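PDB 1UKF: 28 kDa product from Pseudomonas syringae pv. phaseolicola, which acts as a papain-like cysteine protease that matures by autocleavage, is delivered into plant cells and interacts with the host protein PBS1 during infection. Local coordinates for residues 8-13 with 40-45. Sequence-based numbering, arbitrary orientation.
Sequences ASRDVN and HLDYNG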
ATOM      1  N   ALA A   8       4.379 -13.284   6.298  1.00 11.10           N
ATOM      2  CA  ALA A   8       5.736 -12.854   6.625  1.00 11.42           C
ATOM      3  C   ALA A   8       5.674 -11.557   7.421  1.00 10.52           C
ATOM      4  O   ALA A   8       5.610 -10.464   6.853  1.00 10.63           O
ATOM      5  CB  ALA A   8       6.558 -12.660   5.353  1.00 11.29           C
ATOM      6  N   SER A   9       5.684 -11.689   8.741  1.00 10.27           N
ATOM      7  CA  SER A   9       5.627 -10.544   9.637  1.00 11.54           C
ATOM      8  C   SER A   9       6.974  -9.832   9.675  1.00 11.06           C
ATOM      9  O   SER A   9       8.018 -10.466   9.850  1.00 13.05           O
ATOM     10  CB  SER A   9       5.247 -11.007  11.043  1.00 12.61           C
ATOM     11  OG  SER A   9       5.208  -9.916  11.942  1.00 17.34           O
ATOM     12  N   ARG A  10       6.954  -8.514   9.509  1.00  9.38           N
ATOM     13  CA  ARG A  10       8.182  -7.732   9.532  1.00 10.56           C
ATOM     14  C   ARG A  10       7.871  -6.243   9.507  1.00 10.18           C
ATOM     15  O   ARG A  10       7.245  -5.749   8.569  1.00 11.49           O
ATOM     16  CB  ARG A  10       9.059  -8.075   8.324  1.00  9.79           C
ATOM     17  CG  ARG A  10      10.557  -7.823   8.538  1.00 11.32           C
ATOM     18  CD  ARG A  10      11.158  -8.885   9.463  1.00 10.40           C
ATOM     19  NE  ARG A  10      10.976 -10.219   8.894  1.00 11.80           N
ATOM     20  CZ  ARG A  10      11.757 -10.747   7.958  1.00 10.83           C
ATOM     21  NH1 ARG A  10      12.794 -10.065   7.488  1.00 12.21           N
ATOM     22  NH2 ARG A  10      11.483 -11.947   7.465  1.00 12.65           N
ATOM     23  N   ASP A  11       8.293  -5.532  10.547  1.00  9.13           N
ATOM     24  CA  ASP A  11       8.105  -4.090  10.597  1.00  9.08           C
ATOM     25  C   ASP A  11       9.360  -3.515   9.950  1.00  9.14           C
ATOM     26  O   ASP A  11      10.422  -3.471  10.575  1.00  9.41           O
ATOM     27  CB  ASP A  11       7.999  -3.610  12.043  1.00  9.88           C
ATOM     28  CG  ASP A  11       7.869  -2.099  12.150  1.00 11.60           C
ATOM     29  OD1 ASP A  11       8.035  -1.398  11.128  1.00 11.57           O
ATOM     30  OD2 ASP A  11       7.606  -1.608  13.270  1.00 14.83           O
ATOM     31  N   VAL A  12       9.242  -3.093   8.696  1.00  8.40           N
ATOM     32  CA  VAL A  12      10.386  -2.554   7.972  1.00  9.05           C
ATOM     33  C   VAL A  12      10.279  -1.054   7.720  1.00  8.88           C
ATOM     34  O   VAL A  12      11.063  -0.494   6.952  1.00  8.60           O
ATOM     35  CB  VAL A  12      10.563  -3.285   6.612  1.00  9.34           C
ATOM     36  CG1 VAL A  12      10.840  -4.761   6.855  1.00  9.45           C
ATOM     37  CG2 VAL A  12       9.313  -3.125   5.748  1.00 10.33           C
ATOM     38  N   ASN A  13       9.344  -0.400   8.412  1.00  9.26           N
ATOM     39  CA  ASN A  13       9.104   1.027   8.213  1.00  8.93           C
ATOM     40  C   ASN A  13       9.583   1.962   9.323  1.00  9.55           C
ATOM     41  O   ASN A  13       9.057   3.064   9.480  1.00  9.79           O
ATOM     42  CB  ASN A  13       7.603   1.240   7.963  1.00 10.06           C
ATOM     43  CG  ASN A  13       7.290   2.601   7.366  1.00  9.69           C
ATOM     44  OD1 ASN A  13       8.009   3.092   6.496  1.00 10.04           O
ATOM     45  ND2 ASN A  13       6.193   3.205   7.815  1.00 11.05           N
ATOM     46  N   HIS A  40      14.432  -8.879   1.917  1.00 11.06           N
ATOM     47  CA  HIS A  40      14.919  -7.897   0.951  1.00 10.42           C
ATOM     48  C   HIS A  40      14.666  -6.460   1.421  1.00 10.48           C
ATOM     49  O   HIS A  40      15.531  -5.586   1.295  1.00 10.98           O
ATOM     50  CB  HIS A  40      14.222  -8.133  -0.395  1.00 11.73           C
ATOM     51  CG  HIS A  40      14.498  -7.081  -1.427  1.00 11.83           C
ATOM     52  ND1 HIS A  40      15.741  -6.895  -1.992  1.00 12.92           N
ATOM     53  CD2 HIS A  40      13.679  -6.176  -2.014  1.00 12.84           C
ATOM     54  CE1 HIS A  40      15.676  -5.921  -2.882  1.00 13.28           C
ATOM     55  NE2 HIS A  40      14.437  -5.468  -2.916  1.00 13.75           N
ATOM     56  N   LEU A  41      13.479  -6.234   1.976  1.00 10.02           N
ATOM     57  CA  LEU A  41      13.066  -4.915   2.438  1.00 10.06           C
ATOM     58  C   LEU A  41      13.510  -4.576   3.856  1.00  9.92           C
ATOM     59  O   LEU A  41      13.392  -3.421   4.277  1.00 10.37           O
ATOM     60  CB  LEU A  41      11.544  -4.803   2.345  1.00 10.85           C
ATOM     61  CG  LEU A  41      10.957  -4.967   0.943  1.00 10.57           C
ATOM     62  CD1 LEU A  41       9.465  -5.253   1.027  1.00 13.84           C
ATOM     63  CD2 LEU A  41      11.224  -3.714   0.131  1.00 13.18           C
ATOM     64  N   ASP A  42      14.010  -5.571   4.587  1.00  9.52           N
ATOM     65  CA  ASP A  42      14.455  -5.357   5.962  1.00 11.03           C
ATOM     66  C   ASP A  42      15.630  -4.375   5.996  1.00 10.32           C
ATOM     67  O   ASP A  42      16.262  -4.108   4.974  1.00 10.89           O
ATOM     68  CB  ASP A  42      14.842  -6.687   6.620  1.00 11.59           C
ATOM     69  CG  ASP A  42      14.478  -6.739   8.100  1.00 10.74           C
ATOM     70  OD1 ASP A  42      14.353  -5.667   8.735  1.00 12.25           O
ATOM     71  OD2 ASP A  42      14.325  -7.859   8.635  1.00 11.41           O
ATOM     72  N   TYR A  43      15.932  -3.862   7.183  1.00 10.59           N
ATOM     73  CA  TYR A  43      16.967  -2.850   7.352  1.00 11.45           C
ATOM     74  C   TYR A  43      18.364  -3.134   6.821  1.00 12.05           C
ATOM     75  O   TYR A  43      19.058  -2.210   6.403  1.00 12.73           O
ATOM     76  CB  TYR A  43      17.027  -2.439   8.822  1.00 11.25           C
ATOM     77  CG  TYR A  43      15.664  -2.032   9.336  1.00  9.81           C
ATOM     78  CD1 TYR A  43      14.934  -2.871  10.174  1.00 10.26           C
ATOM     79  CD2 TYR A  43      15.066  -0.845   8.910  1.00  9.78           C
ATOM     80  CE1 TYR A  43      13.642  -2.546  10.573  1.00  9.71           C
ATOM     81  CE2 TYR A  43      13.775  -0.513   9.299  1.00  9.76           C
ATOM     82  CZ  TYR A  43      13.069  -1.367  10.126  1.00  8.98           C
ATOM     83  OH  TYR A  43      11.780  -1.052  10.489  1.00  9.22           O
ATOM     84  N   ASN A  44      18.781  -4.393   6.820  1.00 11.85           N
ATOM     85  CA  ASN A  44      20.108  -4.729   6.315  1.00 12.62           C
ATOM     86  C   ASN A  44      20.021  -5.244   4.882  1.00 13.53           C
ATOM     87  O   ASN A  44      20.987  -5.782   4.347  1.00 15.23           O
ATOM     88  CB  ASN A  44      20.766  -5.780   7.213  1.00 12.79           C
ATOM     89  CG  ASN A  44      20.110  -7.140   7.099  1.00 12.81           C
ATOM     90  OD1 ASN A  44      18.921  -7.245   6.804  1.00 12.86           O
ATOM     91  ND2 ASN A  44      20.883  -8.193   7.344  1.00 13.76           N
ATOM     92  N   GLY A  45      18.859  -5.055   4.259  1.00 11.90           N
ATOM     93  CA  GLY A  45      18.654  -5.519   2.900  1.00 12.18           C
ATOM     94  C   GLY A  45      18.693  -4.431   1.844  1.00 12.88           C
ATOM     95  O   GLY A  45      18.440  -3.259   2.120  1.00 12.21           O
TER
HETATM   96  O   HOH W   1      12.313  -5.632  10.658  1.00 12.21           O
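Arg10 carries CG anti to its backbone N (chi1 -154°) and bends at chi2 (74°), laying Arg10 CD 3.4 Å from Asp42 OD2, and again at chi3; Tyr43 holds CG anti to its carbonyl carbon, and its ring reaches back to the backbone of Asp11 and Val12. The side chains of Arg10 and Asp42 cross at about a right angle, guanidinium and carboxylate planes 42° apart. NH1 of Arg10 donates to OD2 of Asp42 at 2.9 Å in a salt bridge, from above the carboxylate plane, and makes a second salt bridge with Asp39 OD1. Arg10 NE donates to Ser9 O at 3.1 Å. Asp42 OD1 accepts from Tyr43 N at 2.9 Å, and Asp42 opens a type I turn to Gly45. This turn links helix 34-41 to helix 46-67 in the papain-like fold, while the partner segment runs from edge strand 6-9 toward the catalytic Cys18. Tyr43 OH donates to Asp11 O at 2.8 Å from above the carbonyl plane, and a water bridges that oxygen to Asp42 OD1. Val12 CG1 rests 3.8 Å from Asp42 CA, and Val12 CG2 lies 4.4 Å from Leu41 CB; Phe146 touches Val12 and Leu41. Asp11 OD1 accepts from Asn13 N in an Asx turn, and the Asn13 side chain, its ND2 hydrogen-bonded to Asn149 OD1, comes within about 4 Å (nearest atoms) of those of active-site Cys18 and His132.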